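Local coordinates for protein Xaa-Pro dipeptidase (Pyrococcus horikoshii, PDB 1WY2) that probably splits dipeptides that carry a C-terminal proline, working as a homodimeric metallopeptidase with a two-metal centre in each subunit, at residues T183-H195 with G318-E330. Sequence-based numbering, arbitrary orientation.
Sequences TIIASGYRSALPH and GIYIPKIGGVRIE. With ZN (zinc ion), chain D; ZN (zinc ion), chain E.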
loop_
_atom_site.group_PDB
_atom_site.type_symbol
_atom_site.label_atom_id
_atom_site.label_comp_id
_atom_site.label_asym_id
_atom_site.label_seq_id
_atom_site.Cartn_x
_atom_site.Cartn_y
_atom_site.Cartn_z
ATOM N N THR A 183 1.944 -4.157 11.357
ATOM C CA THR A 183 2.636 -4.692 12.525
ATOM C C THR A 183 2.335 -6.148 12.821
ATOM O O THR A 183 1.176 -6.568 12.871
ATOM C CB THR A 183 2.319 -3.861 13.782
ATOM O OG1 THR A 183 2.793 -2.523 13.592
ATOM C CG2 THR A 183 2.995 -4.461 15.011
ATOM N N ILE A 184 3.404 -6.910 13.028
ATOM C CA ILE A 184 3.296 -8.322 13.337
ATOM C C ILE A 184 3.498 -8.558 14.827
ATOM O O ILE A 184 4.536 -8.214 15.377
ATOM C CB ILE A 184 4.358 -9.134 12.555
ATOM C CG1 ILE A 184 3.983 -9.170 11.073
ATOM C CG2 ILE A 184 4.478 -10.550 13.125
ATOM C CD1 ILE A 184 5.099 -9.641 10.170
ATOM N N ILE A 185 2.469 -9.101 15.472
ATOM C CA ILE A 185 2.520 -9.468 16.882
ATOM C C ILE A 185 1.950 -10.878 16.794
ATOM O O ILE A 185 0.732 -11.062 16.792
ATOM C CB ILE A 185 1.593 -8.610 17.776
ATOM C CG1 ILE A 185 1.969 -7.125 17.684
ATOM C CG2 ILE A 185 1.705 -9.086 19.225
ATOM C CD1 ILE A 185 3.358 -6.795 18.198
ATOM N N ALA A 186 2.839 -11.863 16.686
ATOM C CA ALA A 186 2.442 -13.262 16.535
ATOM C C ALA A 186 2.803 -14.091 17.761
ATOM O O ALA A 186 3.980 -14.353 18.020
ATOM C CB ALA A 186 3.108 -13.843 15.289
ATOM N N SER A 187 1.780 -14.520 18.496
ATOM C CA SER A 187 1.987 -15.284 19.723
ATOM C C SER A 187 1.589 -16.753 19.631
ATOM O O SER A 187 0.693 -17.121 18.874
ATOM C CB SER A 187 1.213 -14.629 20.870
ATOM O OG SER A 187 -0.188 -14.681 20.634
ATOM N N GLY A 188 2.263 -17.583 20.422
ATOM C CA GLY A 188 1.968 -19.005 20.429
ATOM C C GLY A 188 2.130 -19.631 19.060
ATOM O O GLY A 188 3.122 -19.383 18.371
ATOM N N TYR A 189 1.155 -20.436 18.651
ATOM C CA TYR A 189 1.232 -21.088 17.353
ATOM C C TYR A 189 1.371 -20.078 16.214
ATOM O O TYR A 189 1.873 -20.416 15.146
ATOM C CB TYR A 189 0.001 -21.973 17.109
ATOM C CG TYR A 189 -1.283 -21.210 16.874
ATOM C CD1 TYR A 189 -2.022 -20.700 17.940
ATOM C CD2 TYR A 189 -1.743 -20.974 15.581
ATOM C CE1 TYR A 189 -3.192 -19.974 17.720
ATOM C CE2 TYR A 189 -2.908 -20.249 15.349
ATOM C CZ TYR A 189 -3.626 -19.751 16.422
ATOM O OH TYR A 189 -4.774 -19.025 16.194
ATOM N N ARG A 190 0.936 -18.840 16.437
ATOM C CA ARG A 190 1.031 -17.826 15.390
ATOM C C ARG A 190 2.465 -17.376 15.142
ATOM O O ARG A 190 2.772 -16.852 14.074
ATOM C CB ARG A 190 0.160 -16.604 15.715
ATOM C CG ARG A 190 -1.329 -16.913 15.814
ATOM C CD ARG A 190 -2.192 -15.661 15.658
ATOM N NE ARG A 190 -2.244 -15.195 14.271
ATOM C CZ ARG A 190 -1.609 -14.122 13.806
ATOM N NH1 ARG A 190 -0.863 -13.379 14.613
ATOM N NH2 ARG A 190 -1.719 -13.798 12.524
ATOM N N SER A 191 3.345 -17.575 16.120
ATOM C CA SER A 191 4.737 -17.174 15.938
ATOM C C SER A 191 5.409 -18.021 14.852
ATOM O O SER A 191 6.510 -17.697 14.390
ATOM C CB SER A 191 5.507 -17.262 17.267
ATOM O OG SER A 191 5.516 -18.570 17.812
ATOM N N ALA A 192 4.731 -19.090 14.438
ATOM C CA ALA A 192 5.234 -19.984 13.394
ATOM C C ALA A 192 4.894 -19.449 12.005
ATOM O O ALA A 192 5.302 -20.017 10.993
ATOM C CB ALA A 192 4.647 -21.391 13.571
ATOM N N LEU A 193 4.134 -18.358 11.964
ATOM C CA LEU A 193 3.748 -17.722 10.707
ATOM C C LEU A 193 4.674 -16.522 10.528
ATOM O O LEU A 193 4.538 -15.526 11.231
ATOM C CB LEU A 193 2.295 -17.242 10.788
ATOM C CG LEU A 193 1.262 -18.303 11.173
ATOM C CD1 LEU A 193 -0.098 -17.654 11.377
ATOM C CD2 LEU A 193 1.205 -19.369 10.089
ATOM N N PRO A 194 5.625 -16.599 9.585
ATOM C CA PRO A 194 6.545 -15.476 9.379
ATOM C C PRO A 194 5.850 -14.119 9.283
ATOM O O PRO A 194 6.299 -13.146 9.886
ATOM C CB PRO A 194 7.274 -15.861 8.094
ATOM C CG PRO A 194 7.310 -17.369 8.184
ATOM C CD PRO A 194 5.898 -17.683 8.623
ATOM N N HIS A 195 4.753 -14.057 8.535
ATOM C CA HIS A 195 4.011 -12.806 8.383
ATOM C C HIS A 195 2.689 -12.806 9.151
ATOM O O HIS A 195 1.665 -12.354 8.640
ATOM C CB HIS A 195 3.752 -12.526 6.900
ATOM C CG HIS A 195 4.975 -12.106 6.147
ATOM N ND1 HIS A 195 5.017 -12.042 4.771
ATOM C CD2 HIS A 195 6.199 -11.718 6.579
ATOM C CE1 HIS A 195 6.214 -11.632 4.387
ATOM N NE2 HIS A 195 6.949 -11.429 5.466
ATOM N N GLY A 318 15.288 -16.820 10.841
ATOM C CA GLY A 318 14.204 -17.278 11.685
ATOM C C GLY A 318 13.982 -18.765 11.521
ATOM O O GLY A 318 14.439 -19.361 10.546
ATOM N N ILE A 319 13.301 -19.364 12.495
ATOM C CA ILE A 319 12.966 -20.785 12.465
ATOM C C ILE A 319 11.493 -20.869 12.840
ATOM O O ILE A 319 11.080 -20.360 13.883
ATOM C CB ILE A 319 13.794 -21.593 13.481
ATOM C CG1 ILE A 319 15.261 -21.621 13.045
ATOM C CG2 ILE A 319 13.230 -23.005 13.612
ATOM C CD1 ILE A 319 16.169 -22.339 14.025
ATOM N N TYR A 320 10.702 -21.505 11.984
ATOM C CA TYR A 320 9.269 -21.618 12.216
ATOM C C TYR A 320 8.819 -23.067 12.189
ATOM O O TYR A 320 8.958 -23.747 11.177
ATOM C CB TYR A 320 8.525 -20.807 11.154
ATOM C CG TYR A 320 9.170 -19.461 10.930
ATOM C CD1 TYR A 320 10.187 -19.304 9.986
ATOM C CD2 TYR A 320 8.827 -18.364 11.719
ATOM C CE1 TYR A 320 10.851 -18.088 9.839
ATOM C CE2 TYR A 320 9.486 -17.144 11.578
ATOM C CZ TYR A 320 10.495 -17.016 10.637
ATOM O OH TYR A 320 11.154 -15.816 10.497
ATOM N N ILE A 321 8.295 -23.526 13.324
ATOM C CA ILE A 321 7.817 -24.903 13.478
ATOM C C ILE A 321 6.291 -24.887 13.387
ATOM O O ILE A 321 5.614 -24.405 14.293
ATOM C CB ILE A 321 8.233 -25.475 14.851
ATOM C CG1 ILE A 321 9.725 -25.224 15.095
ATOM C CG2 ILE A 321 7.933 -26.970 14.906
ATOM C CD1 ILE A 321 10.644 -25.814 14.031
ATOM N N PRO A 322 5.735 -25.417 12.287
ATOM C CA PRO A 322 4.313 -25.378 11.970
ATOM C C PRO A 322 3.435 -25.746 13.174
ATOM O O PRO A 322 3.591 -26.784 13.805
ATOM C CB PRO A 322 4.066 -26.361 10.832
ATOM C CG PRO A 322 5.389 -26.571 10.107
ATOM C CD PRO A 322 6.453 -26.023 11.173
ATOM N N LYS A 323 2.512 -24.823 13.512
ATOM C CA LYS A 323 1.494 -25.134 14.514
ATOM C C LYS A 323 2.042 -25.169 15.942
ATOM O O LYS A 323 1.347 -25.500 16.893
ATOM C CB LYS A 323 0.869 -26.484 14.161
ATOM C CG LYS A 323 -0.362 -26.334 13.266
ATOM C CD LYS A 323 -1.350 -27.491 13.428
ATOM C CE LYS A 323 -2.656 -27.059 14.108
ATOM N NZ LYS A 323 -3.780 -27.241 13.191
ATOM N N ILE A 324 3.343 -24.852 16.081
ATOM C CA ILE A 324 3.944 -24.892 17.411
ATOM C C ILE A 324 4.495 -23.529 17.835
ATOM O O ILE A 324 4.130 -22.972 18.861
ATOM C CB ILE A 324 5.069 -25.928 17.396
ATOM C CG1 ILE A 324 4.494 -27.332 17.194
ATOM C CG2 ILE A 324 5.808 -25.912 18.745
ATOM C CD1 ILE A 324 5.585 -28.380 16.970
ATOM N N GLY A 325 5.374 -22.963 17.013
ATOM C CA GLY A 325 5.934 -21.666 17.342
ATOM C C GLY A 325 7.122 -21.319 16.471
ATOM O O GLY A 325 7.605 -22.149 15.699
ATOM N N GLY A 326 7.604 -20.091 16.601
ATOM C CA GLY A 326 8.734 -19.672 15.797
ATOM C C GLY A 326 9.514 -18.548 16.445
ATOM O O GLY A 326 9.054 -17.927 17.402
ATOM N N VAL A 327 10.706 -18.296 15.918
ATOM C CA VAL A 327 11.569 -17.241 16.436
ATOM C C VAL A 327 12.236 -16.491 15.293
ATOM O O VAL A 327 12.735 -17.104 14.357
ATOM C CB VAL A 327 12.699 -17.818 17.324
ATOM C CG1 VAL A 327 13.652 -16.700 17.746
ATOM C CG2 VAL A 327 12.110 -18.501 18.553
ATOM N N ARG A 328 12.222 -15.163 15.368
ATOM C CA ARG A 328 12.893 -14.330 14.379
ATOM C C ARG A 328 13.531 -13.148 15.098
ATOM O O ARG A 328 12.938 -12.559 16.002
ATOM C CB ARG A 328 11.934 -13.803 13.296
ATOM C CG ARG A 328 12.643 -12.859 12.300
ATOM C CD ARG A 328 11.850 -12.590 11.008
ATOM N NE ARG A 328 10.602 -11.855 11.210
ATOM C CZ ARG A 328 9.401 -12.419 11.310
ATOM N NH1 ARG A 328 9.269 -13.735 11.233
ATOM N NH2 ARG A 328 8.319 -11.661 11.455
ATOM N N ILE A 329 14.762 -12.832 14.713
ATOM C CA ILE A 329 15.486 -11.702 15.284
ATOM C C ILE A 329 15.992 -10.923 14.081
ATOM O O ILE A 329 16.734 -11.454 13.257
ATOM C CB ILE A 329 16.656 -12.177 16.165
ATOM C CG1 ILE A 329 16.105 -13.009 17.329
ATOM C CG2 ILE A 329 17.433 -10.973 16.688
ATOM C CD1 ILE A 329 17.169 -13.650 18.205
ATOM N N GLU A 330 15.568 -9.667 13.978
ATOM C CA GLU A 330 15.913 -8.820 12.844
ATOM C C GLU A 330 16.433 -7.435 13.198
ATOM O O GLU A 330 15.882 -6.757 14.067
ATOM C CB GLU A 330 14.679 -8.663 11.943
ATOM C CG GLU A 330 14.765 -7.508 10.949
ATOM C CD GLU A 330 13.517 -7.354 10.104
ATOM O OE1 GLU A 330 12.405 -7.554 10.636
ATOM O OE2 GLU A 330 13.653 -7.013 8.912
HETATM ZN ZN ZN D . 10.701 -6.968 9.789
HETATM ZN ZN ZN E . 12.484 -7.179 7.196
HETATM O O HOH W 1 1.045 -22.043 13.137
HETATM O O HOH W 2 6.798 -15.146 12.885
#
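Ser-191 OG accepts from Gly-326 N at 2.9 Å (N-H...O 145°). It donates to Gly-188 O at 2.6 Å, in the carbonyl plane, and Ser-191 N grips the same oxygen. Chi1 of 60° holds OG over its own backbone, within reach of both partners. Arg-328 NH2 makes a weak hydrogen bond to Pro-194 O (3.0 Å) and a salt bridge to OD2 of Asp-212, a zinc ligand. NH1 donates, in the guanidinium plane, to Tyr-320 OH, also hydrogen-bonded to His-283 NE2. A water joins NH1 to the carbonyls of Ser-191 and Leu-193. Within the pita-bread fold of M24 peptidases, the 3-10 turn 189-192 lies against the hairpin 318-321/325-328, which continues to Glu-330, bridging both zinc ions. Ile-324 and Gly-325 form a classic beta bulge facing Ile-321, whose O accepts from both N atoms. Pro-194 CG stands 3.7 Å from the Tyr-320 ring centroid, 3° off its normal, a CH-pi contact; Ser-191 O lies at the ring edge. A leucine in place of Tyr-320 would probably cost Pro-194 its aromatic face and leave Arg-328 NH1 and His-283 without the phenol oxygen. Ala-192 CB sits 3.2 Å from the bulge carbonyl, Ile-321 O. Gly-326 CA lies 3.3 Å from Ser-191 O, which a beta-carbon there would strike.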